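Local coordinates for adenylate isopentenyltransferase (Humulus lupulus, PDB 3A8T), which transfers an isopentenyl group from dimethylallyl diphosphate to ATP, ADP or AMP, a step in the biosynthesis of cytokinin plant hormones, at residues 299-304 against 323-328; 175-180 against 292-297. All coordinates share one frame; numbering follows the deposited sequence.

Contact 1 (299-304 against 323-328)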
ATOM      1  N   LEU A 299       1.024  -8.519 -14.934  1.00 25.64           N
ATOM      2  CA  LEU A 299       2.084  -7.665 -15.484  1.00 26.79           C
ATOM      3  C   LEU A 299       3.344  -8.032 -14.733  1.00 25.74           C
ATOM      4  O   LEU A 299       3.354  -8.027 -13.518  1.00 25.94           O
ATOM      5  CB  LEU A 299       1.775  -6.176 -15.278  1.00 27.68           C
ATOM      6  CG  LEU A 299       0.491  -5.666 -15.936  1.00 31.52           C
ATOM      7  CD1 LEU A 299       0.175  -4.294 -15.402  1.00 32.81           C
ATOM      8  CD2 LEU A 299       0.592  -5.678 -17.461  1.00 31.01           C
ATOM      9  N   ASP A 300       4.399  -8.391 -15.443  1.00 25.09           N
ATOM     10  CA  ASP A 300       5.593  -8.754 -14.741  1.00 23.42           C
ATOM     11  C   ASP A 300       6.543  -7.586 -14.642  1.00 23.05           C
ATOM     12  O   ASP A 300       7.280  -7.273 -15.585  1.00 22.16           O
ATOM     13  CB  ASP A 300       6.295  -9.919 -15.417  1.00 25.72           C
ATOM     14  CG  ASP A 300       7.408 -10.508 -14.535  1.00 27.96           C
ATOM     15  OD1 ASP A 300       7.963  -9.785 -13.654  1.00 30.06           O
ATOM     16  OD2 ASP A 300       7.722 -11.694 -14.710  1.00 26.64           O
ATOM     17  N   ALA A 301       6.544  -6.977 -13.466  1.00 21.33           N
ATOM     18  CA  ALA A 301       7.386  -5.848 -13.149  1.00 21.44           C
ATOM     19  C   ALA A 301       8.783  -6.259 -12.632  1.00 21.62           C
ATOM     20  O   ALA A 301       9.553  -5.409 -12.203  1.00 23.77           O
ATOM     21  CB  ALA A 301       6.684  -5.001 -12.082  1.00 20.45           C
ATOM     22  N   THR A 302       9.112  -7.545 -12.645  1.00 21.93           N
ATOM     23  CA  THR A 302      10.401  -7.972 -12.095  1.00 22.83           C
ATOM     24  C   THR A 302      11.681  -7.296 -12.584  1.00 22.88           C
ATOM     25  O   THR A 302      12.467  -6.875 -11.791  1.00 23.86           O
ATOM     26  CB  THR A 302      10.569  -9.482 -12.209  1.00 23.34           C
ATOM     27  OG1 THR A 302       9.471 -10.121 -11.533  1.00 22.41           O
ATOM     28  CG2 THR A 302      11.918  -9.906 -11.588  1.00 24.07           C
ATOM     29  N   GLU A 303      11.881  -7.153 -13.875  1.00 23.01           N
ATOM     30  CA  GLU A 303      13.083  -6.546 -14.328  1.00 25.76           C
ATOM     31  C   GLU A 303      13.087  -5.066 -14.086  1.00 26.99           C
ATOM     32  O   GLU A 303      14.159  -4.431 -14.089  1.00 28.08           O
ATOM     33  CB  GLU A 303      13.276  -6.791 -15.813  1.00 30.53           C
ATOM     34  CG  GLU A 303      13.389  -8.271 -16.172  1.00 38.20           C
ATOM     35  CD  GLU A 303      14.537  -8.973 -15.473  1.00 41.01           C
ATOM     36  OE1 GLU A 303      15.649  -8.391 -15.425  1.00 43.57           O
ATOM     37  OE2 GLU A 303      14.317 -10.112 -14.989  1.00 44.71           O
ATOM     38  N   SER A 304      11.901  -4.500 -13.929  1.00 25.41           N
ATOM     39  CA  SER A 304      11.772  -3.079 -13.686  1.00 25.89           C
ATOM     40  C   SER A 304      12.303  -2.808 -12.307  1.00 27.61           C
ATOM     41  O   SER A 304      12.998  -1.829 -12.082  1.00 28.48           O
ATOM     42  CB  SER A 304      10.293  -2.618 -13.751  1.00 26.94           C
ATOM     43  OG  SER A 304       9.732  -2.663 -15.051  1.00 23.17           O
ATOM     44  N   LYS A 323       8.003  -0.463 -21.327  1.00 32.31           N
ATOM     45  CA  LYS A 323       7.836  -1.607 -22.213  1.00 32.03           C
ATOM     46  C   LYS A 323       7.161  -2.810 -21.591  1.00 29.42           C
ATOM     47  O   LYS A 323       6.273  -3.385 -22.186  1.00 29.01           O
ATOM     48  CB  LYS A 323       9.193  -2.069 -22.767  1.00 36.68           C
ATOM     49  CG  LYS A 323       9.881  -1.066 -23.655  1.00 45.16           C
ATOM     50  CD  LYS A 323      11.320  -1.463 -24.034  1.00 51.12           C
ATOM     51  CE  LYS A 323      11.408  -2.832 -24.803  1.00 54.21           C
ATOM     52  NZ  LYS A 323      10.715  -2.896 -26.157  1.00 56.64           N
ATOM     53  N   GLN A 324       7.568  -3.186 -20.394  1.00 27.82           N
ATOM     54  CA  GLN A 324       7.008  -4.394 -19.800  1.00 28.72           C
ATOM     55  C   GLN A 324       5.743  -4.315 -18.982  1.00 26.43           C
ATOM     56  O   GLN A 324       5.022  -5.303 -18.843  1.00 26.90           O
ATOM     57  CB  GLN A 324       8.091  -5.114 -18.979  1.00 28.87           C
ATOM     58  CG  GLN A 324       9.345  -5.446 -19.798  1.00 29.01           C
ATOM     59  CD  GLN A 324      10.315  -6.410 -19.093  1.00 32.14           C
ATOM     60  OE1 GLN A 324      11.134  -7.050 -19.753  1.00 33.92           O
ATOM     61  NE2 GLN A 324      10.220  -6.526 -17.760  1.00 30.54           N
ATOM     62  N   VAL A 325       5.458  -3.140 -18.457  1.00 24.21           N
ATOM     63  CA  VAL A 325       4.309  -2.973 -17.579  1.00 22.69           C
ATOM     64  C   VAL A 325       3.286  -2.002 -18.116  1.00 22.01           C
ATOM     65  O   VAL A 325       2.132  -2.305 -18.188  1.00 22.74           O
ATOM     66  CB  VAL A 325       4.791  -2.463 -16.183  1.00 22.88           C
ATOM     67  CG1 VAL A 325       3.628  -2.282 -15.263  1.00 23.01           C
ATOM     68  CG2 VAL A 325       5.838  -3.412 -15.594  1.00 23.14           C
ATOM     69  N   LEU A 326       3.734  -0.822 -18.499  1.00 23.52           N
ATOM     70  CA  LEU A 326       2.823   0.168 -18.988  1.00 24.55           C
ATOM     71  C   LEU A 326       2.249  -0.117 -20.344  1.00 24.68           C
ATOM     72  O   LEU A 326       1.067  -0.203 -20.441  1.00 26.10           O
ATOM     73  CB  LEU A 326       3.476   1.569 -18.931  1.00 24.68           C
ATOM     74  CG  LEU A 326       2.579   2.761 -19.313  1.00 27.41           C
ATOM     75  CD1 LEU A 326       1.355   2.877 -18.358  1.00 23.65           C
ATOM     76  CD2 LEU A 326       3.425   4.058 -19.341  1.00 24.94           C
ATOM     77  N   GLU A 327       3.052  -0.293 -21.388  1.00 27.55           N
ATOM     78  CA  GLU A 327       2.477  -0.526 -22.735  1.00 28.77           C
ATOM     79  C   GLU A 327       1.414  -1.624 -22.716  1.00 26.91           C
ATOM     80  O   GLU A 327       0.319  -1.430 -23.225  1.00 27.22           O
ATOM     81  CB  GLU A 327       3.591  -0.754 -23.788  1.00 30.99           C
ATOM     82  CG  GLU A 327       3.685  -2.171 -24.473  1.00 39.41           C
ATOM     83  CD  GLU A 327       5.110  -2.458 -25.155  1.00 42.73           C
ATOM     84  OE1 GLU A 327       5.677  -3.564 -24.884  1.00 42.87           O
ATOM     85  OE2 GLU A 327       5.660  -1.591 -25.938  1.00 42.21           O
ATOM     86  N   PRO A 328       1.696  -2.779 -22.100  1.00 25.76           N
ATOM     87  CA  PRO A 328       0.670  -3.840 -22.057  1.00 24.61           C
ATOM     88  C   PRO A 328      -0.629  -3.381 -21.337  1.00 24.00           C
ATOM     89  O   PRO A 328      -1.719  -3.630 -21.794  1.00 24.94           O
ATOM     90  CB  PRO A 328       1.375  -4.976 -21.304  1.00 24.38           C
ATOM     91  CG  PRO A 328       2.837  -4.753 -21.638  1.00 25.71           C
ATOM     92  CD  PRO A 328       2.980  -3.252 -21.557  1.00 25.99           C
TER
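Leu299 and Val325 meet where the edge strand of the parallel sheet runs beside helix 315-338. CG of Leu299 stands anti to its carbonyl carbon (chi1 -61°), and beyond it both methyls lie against Val325 O. CD1 also lies 4.0 Å from Val325 CG1, the two side chains crossing at about a right angle, while CD2 also reaches Pro328 CB at 4.0 Å. The two branches of Val325 take different partners: CG1 faces Leu299, while CG2 packs 3.9 Å from Ala301 CB and 4.0 Å from Ser304 OG. Alanine and serine are small enough to let the helix come close here. An alanine in place of Leu299 would probably open a gap beside Val325 CG1 and take from Pro328 CB the methyl it packs against. The other end of the contact is looser and nearer solvent. There the extended Gln324 brings NE2 to 3.6 Å from Glu303 CB, a contact with carbon, while Asp300 turns its carboxylate to its own segment. Asp300 OD1 takes the backbone N of Thr302 at 2.7 Å (157° at the hydrogen), forming an Asx turn, and accepts Thr302 OG1 through its syn lone pair. The chemistry is thus divided: the polar bonds shape the start of helix 302-309, whereas strand and helix are joined across the contact by apolar packing.

Contact 2 (175-180 against 292-297)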
ATOM      1  N   CYS A 175     -15.495  -5.372 -13.882  1.00 26.64           N
ATOM      2  CA  CYS A 175     -14.084  -5.185 -13.568  1.00 27.57           C
ATOM      3  C   CYS A 175     -13.014  -5.623 -14.559  1.00 27.32           C
ATOM      4  O   CYS A 175     -13.178  -6.588 -15.290  1.00 27.36           O
ATOM      5  CB  CYS A 175     -13.763  -5.902 -12.255  1.00 28.86           C
ATOM      6  SG  CYS A 175     -14.729  -5.461 -10.879  1.00 31.37           S
ATOM      7  N   CYS A 176     -11.899  -4.898 -14.548  1.00 26.37           N
ATOM      8  CA  CYS A 176     -10.720  -5.250 -15.328  1.00 24.73           C
ATOM      9  C   CYS A 176      -9.697  -5.273 -14.186  1.00 24.20           C
ATOM     10  O   CYS A 176      -9.593  -4.327 -13.423  1.00 23.70           O
ATOM     11  CB  CYS A 176     -10.357  -4.180 -16.360  1.00 25.57           C
ATOM     12  SG  CYS A 176      -8.784  -4.502 -17.217  1.00 29.67           S
ATOM     13  N   PHE A 177      -8.969  -6.374 -14.061  1.00 23.78           N
ATOM     14  CA  PHE A 177      -8.014  -6.548 -12.995  1.00 21.32           C
ATOM     15  C   PHE A 177      -6.610  -6.560 -13.520  1.00 21.41           C
ATOM     16  O   PHE A 177      -6.261  -7.455 -14.255  1.00 21.56           O
ATOM     17  CB  PHE A 177      -8.213  -7.901 -12.314  1.00 22.32           C
ATOM     18  CG  PHE A 177      -9.540  -8.091 -11.665  1.00 20.31           C
ATOM     19  CD1 PHE A 177      -9.814  -7.521 -10.429  1.00 20.84           C
ATOM     20  CD2 PHE A 177     -10.520  -8.876 -12.272  1.00 20.26           C
ATOM     21  CE1 PHE A 177     -11.048  -7.725  -9.797  1.00 19.84           C
ATOM     22  CE2 PHE A 177     -11.762  -9.088 -11.656  1.00 19.01           C
ATOM     23  CZ  PHE A 177     -12.023  -8.509 -10.417  1.00 21.10           C
ATOM     24  N   LEU A 178      -5.796  -5.579 -13.170  1.00 21.84           N
ATOM     25  CA  LEU A 178      -4.404  -5.622 -13.588  1.00 21.46           C
ATOM     26  C   LEU A 178      -3.678  -6.061 -12.315  1.00 23.26           C
ATOM     27  O   LEU A 178      -3.874  -5.462 -11.251  1.00 24.19           O
ATOM     28  CB  LEU A 178      -3.882  -4.263 -14.008  1.00 20.29           C
ATOM     29  CG  LEU A 178      -4.583  -3.624 -15.203  1.00 22.40           C
ATOM     30  CD1 LEU A 178      -3.960  -2.284 -15.562  1.00 19.23           C
ATOM     31  CD2 LEU A 178      -4.498  -4.589 -16.357  1.00 22.77           C
ATOM     32  N   TRP A 179      -2.889  -7.117 -12.427  1.00 22.11           N
ATOM     33  CA  TRP A 179      -2.129  -7.624 -11.304  1.00 24.16           C
ATOM     34  C   TRP A 179      -0.639  -7.433 -11.634  1.00 24.46           C
ATOM     35  O   TRP A 179      -0.128  -8.031 -12.584  1.00 23.92           O
ATOM     36  CB  TRP A 179      -2.471  -9.108 -11.054  1.00 24.82           C
ATOM     37  CG  TRP A 179      -1.517  -9.859 -10.177  1.00 26.11           C
ATOM     38  CD1 TRP A 179      -0.831  -9.380  -9.095  1.00 28.60           C
ATOM     39  CD2 TRP A 179      -1.191 -11.249 -10.261  1.00 27.06           C
ATOM     40  NE1 TRP A 179      -0.097 -10.388  -8.506  1.00 27.41           N
ATOM     41  CE2 TRP A 179      -0.302 -11.539  -9.201  1.00 25.86           C
ATOM     42  CE3 TRP A 179      -1.555 -12.278 -11.137  1.00 28.40           C
ATOM     43  CZ2 TRP A 179       0.223 -12.811  -8.993  1.00 30.41           C
ATOM     44  CZ3 TRP A 179      -1.026 -13.550 -10.933  1.00 28.97           C
ATOM     45  CH2 TRP A 179      -0.149 -13.809  -9.872  1.00 29.93           C
ATOM     46  N   VAL A 180       0.032  -6.558 -10.866  1.00 24.38           N
ATOM     47  CA  VAL A 180       1.452  -6.296 -11.068  1.00 24.50           C
ATOM     48  C   VAL A 180       2.224  -7.277 -10.210  1.00 24.78           C
ATOM     49  O   VAL A 180       2.143  -7.256  -9.000  1.00 26.07           O
ATOM     50  CB  VAL A 180       1.858  -4.807 -10.711  1.00 24.17           C
ATOM     51  CG1 VAL A 180       3.305  -4.563 -11.052  1.00 23.02           C
ATOM     52  CG2 VAL A 180       1.010  -3.841 -11.513  1.00 24.09           C
ATOM     53  N   ALA A 292     -10.871 -18.567  -7.486  1.00 41.39           N
ATOM     54  CA  ALA A 292     -12.286 -18.186  -7.539  1.00 43.33           C
ATOM     55  C   ALA A 292     -12.674 -17.701  -8.967  1.00 44.51           C
ATOM     56  O   ALA A 292     -13.742 -17.097  -9.199  1.00 44.72           O
ATOM     57  CB  ALA A 292     -12.569 -17.065  -6.504  1.00 42.49           C
ATOM     58  N   GLY A 293     -11.801 -17.962  -9.925  1.00 45.24           N
ATOM     59  CA  GLY A 293     -12.080 -17.538 -11.275  1.00 46.56           C
ATOM     60  C   GLY A 293     -11.216 -16.347 -11.608  1.00 47.51           C
ATOM     61  O   GLY A 293     -10.094 -16.516 -12.119  1.00 49.40           O
ATOM     62  N   TRP A 294     -11.743 -15.161 -11.294  1.00 45.98           N
ATOM     63  CA  TRP A 294     -11.105 -13.864 -11.505  1.00 43.36           C
ATOM     64  C   TRP A 294     -10.002 -13.774 -12.561  1.00 41.76           C
ATOM     65  O   TRP A 294      -8.866 -14.205 -12.372  1.00 41.63           O
ATOM     66  CB  TRP A 294     -10.599 -13.326 -10.168  1.00 43.30           C
ATOM     67  CG  TRP A 294     -11.706 -13.086  -9.134  1.00 42.82           C
ATOM     68  CD1 TRP A 294     -12.702 -13.943  -8.804  1.00 42.13           C
ATOM     69  CD2 TRP A 294     -11.840 -11.961  -8.247  1.00 41.18           C
ATOM     70  NE1 TRP A 294     -13.439 -13.440  -7.765  1.00 41.00           N
ATOM     71  CE2 TRP A 294     -12.933 -12.224  -7.401  1.00 41.47           C
ATOM     72  CE3 TRP A 294     -11.135 -10.765  -8.076  1.00 41.03           C
ATOM     73  CZ2 TRP A 294     -13.344 -11.330  -6.393  1.00 40.39           C
ATOM     74  CZ3 TRP A 294     -11.545  -9.877  -7.058  1.00 39.47           C
ATOM     75  CH2 TRP A 294     -12.630 -10.170  -6.243  1.00 39.48           C
ATOM     76  N   ASP A 295     -10.357 -13.181 -13.677  1.00 39.00           N
ATOM     77  CA  ASP A 295      -9.436 -13.015 -14.774  1.00 37.37           C
ATOM     78  C   ASP A 295      -8.385 -11.918 -14.490  1.00 35.05           C
ATOM     79  O   ASP A 295      -8.553 -10.744 -14.805  1.00 33.68           O
ATOM     80  CB  ASP A 295     -10.241 -12.716 -16.046  1.00 37.47           C
ATOM     81  CG  ASP A 295      -9.370 -12.521 -17.234  1.00 39.63           C
ATOM     82  OD1 ASP A 295      -8.212 -13.014 -17.216  1.00 40.06           O
ATOM     83  OD2 ASP A 295      -9.852 -11.871 -18.184  1.00 41.61           O
ATOM     84  N   LEU A 296      -7.274 -12.313 -13.903  1.00 32.80           N
ATOM     85  CA  LEU A 296      -6.262 -11.328 -13.588  1.00 30.50           C
ATOM     86  C   LEU A 296      -5.290 -11.194 -14.720  1.00 28.96           C
ATOM     87  O   LEU A 296      -4.723 -12.177 -15.157  1.00 29.41           O
ATOM     88  CB  LEU A 296      -5.525 -11.758 -12.331  1.00 32.18           C
ATOM     89  CG  LEU A 296      -6.331 -12.076 -11.082  1.00 32.37           C
ATOM     90  CD1 LEU A 296      -5.390 -12.724 -10.077  1.00 32.88           C
ATOM     91  CD2 LEU A 296      -7.000 -10.815 -10.564  1.00 30.89           C
ATOM     92  N   ARG A 297      -5.069  -9.982 -15.193  1.00 27.29           N
ATOM     93  CA  ARG A 297      -4.135  -9.774 -16.296  1.00 25.68           C
ATOM     94  C   ARG A 297      -2.795  -9.494 -15.624  1.00 23.89           C
ATOM     95  O   ARG A 297      -2.624  -8.457 -15.029  1.00 24.06           O
ATOM     96  CB  ARG A 297      -4.620  -8.596 -17.164  1.00 26.22           C
ATOM     97  CG  ARG A 297      -6.087  -8.693 -17.621  1.00 24.61           C
ATOM     98  CD  ARG A 297      -6.342  -9.904 -18.522  1.00 25.96           C
ATOM     99  NE  ARG A 297      -5.612  -9.809 -19.784  1.00 27.29           N
ATOM    100  CZ  ARG A 297      -6.096  -9.243 -20.884  1.00 26.90           C
ATOM    101  NH1 ARG A 297      -7.326  -8.744 -20.899  1.00 25.89           N
ATOM    102  NH2 ARG A 297      -5.318  -9.103 -21.940  1.00 26.74           N
TER
HETATM  103  O   HOH W   1      -9.749  -8.581 -15.625  1.00 23.73           O
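Phe177 and Leu296 both set CG anti to the carbonyl carbon (chi1 -62° and -54°), placing the two CG atoms on the same face of the parallel sheet of this Rossmann-like, P-loop NTPase-related fold, where strand 296-300 forms an outer edge beside strand 174-181. Leu296 CD2 lies 3.6 Å from Phe177 CB. The backbones are joined by two bonds of 2.9 Å: Arg297 N gives a nearly straight one to Phe177 O, and Arg297 O receives Trp179 N, which approaches from above the carbonyl plane. One residue thus bonds to the residues on both sides of Leu178, the regular parallel pattern. Trp294, in the loop ahead of the strand, extends the aromatic surface. Its six-membered ring is offset from the Phe177 ring so far that the two hardly overlap, with centroids 4.9 Å apart and planes at 27°, and CE3 comes to 3.4 Å from Phe177 CZ. A flat indole suits this place because it can lie against the Phe177 ring where the loop has no backbone pairing to 175-180. Farther along, Trp179 CE3 meets Leu296 CD1 at 4.0 Å, and the indole also packs on Ile286 and Leu287 of helix 257-289 and touches the ATP-binding P-loop. On the other face the aliphatic root of Arg297 lies beside Leu178, while the guanidinium points off from strand 174-181, as fits an edge strand. At Asp295, just ahead of the strand, a water bridges the two backbones, accepting from Phe177 N at 2.8 Å and donating to Asp295 O at 2.6 Å.

Overall arrangement
From the N terminus, the chain first builds the central strand 41-46 and the P-loop, then reaches strand 174-181 next to it. Contact 2 closes a long, mostly helical excursion of 111 residues, which includes helix 257-289, by bringing 292-297 back as the last strand of the sheet. Contact 1 follows in series, neither nested nor crossed: the same edge strand runs out through 299-304, and a short helical connection returns as 323-328 to cover it. Their centres are about 16 Å apart, but they join directly, through a probable hydrogen bond from Leu299 N to Trp179 O and packing of Ala301 on Val180. Together they tie the sheet edge to C-terminal helix 315-338.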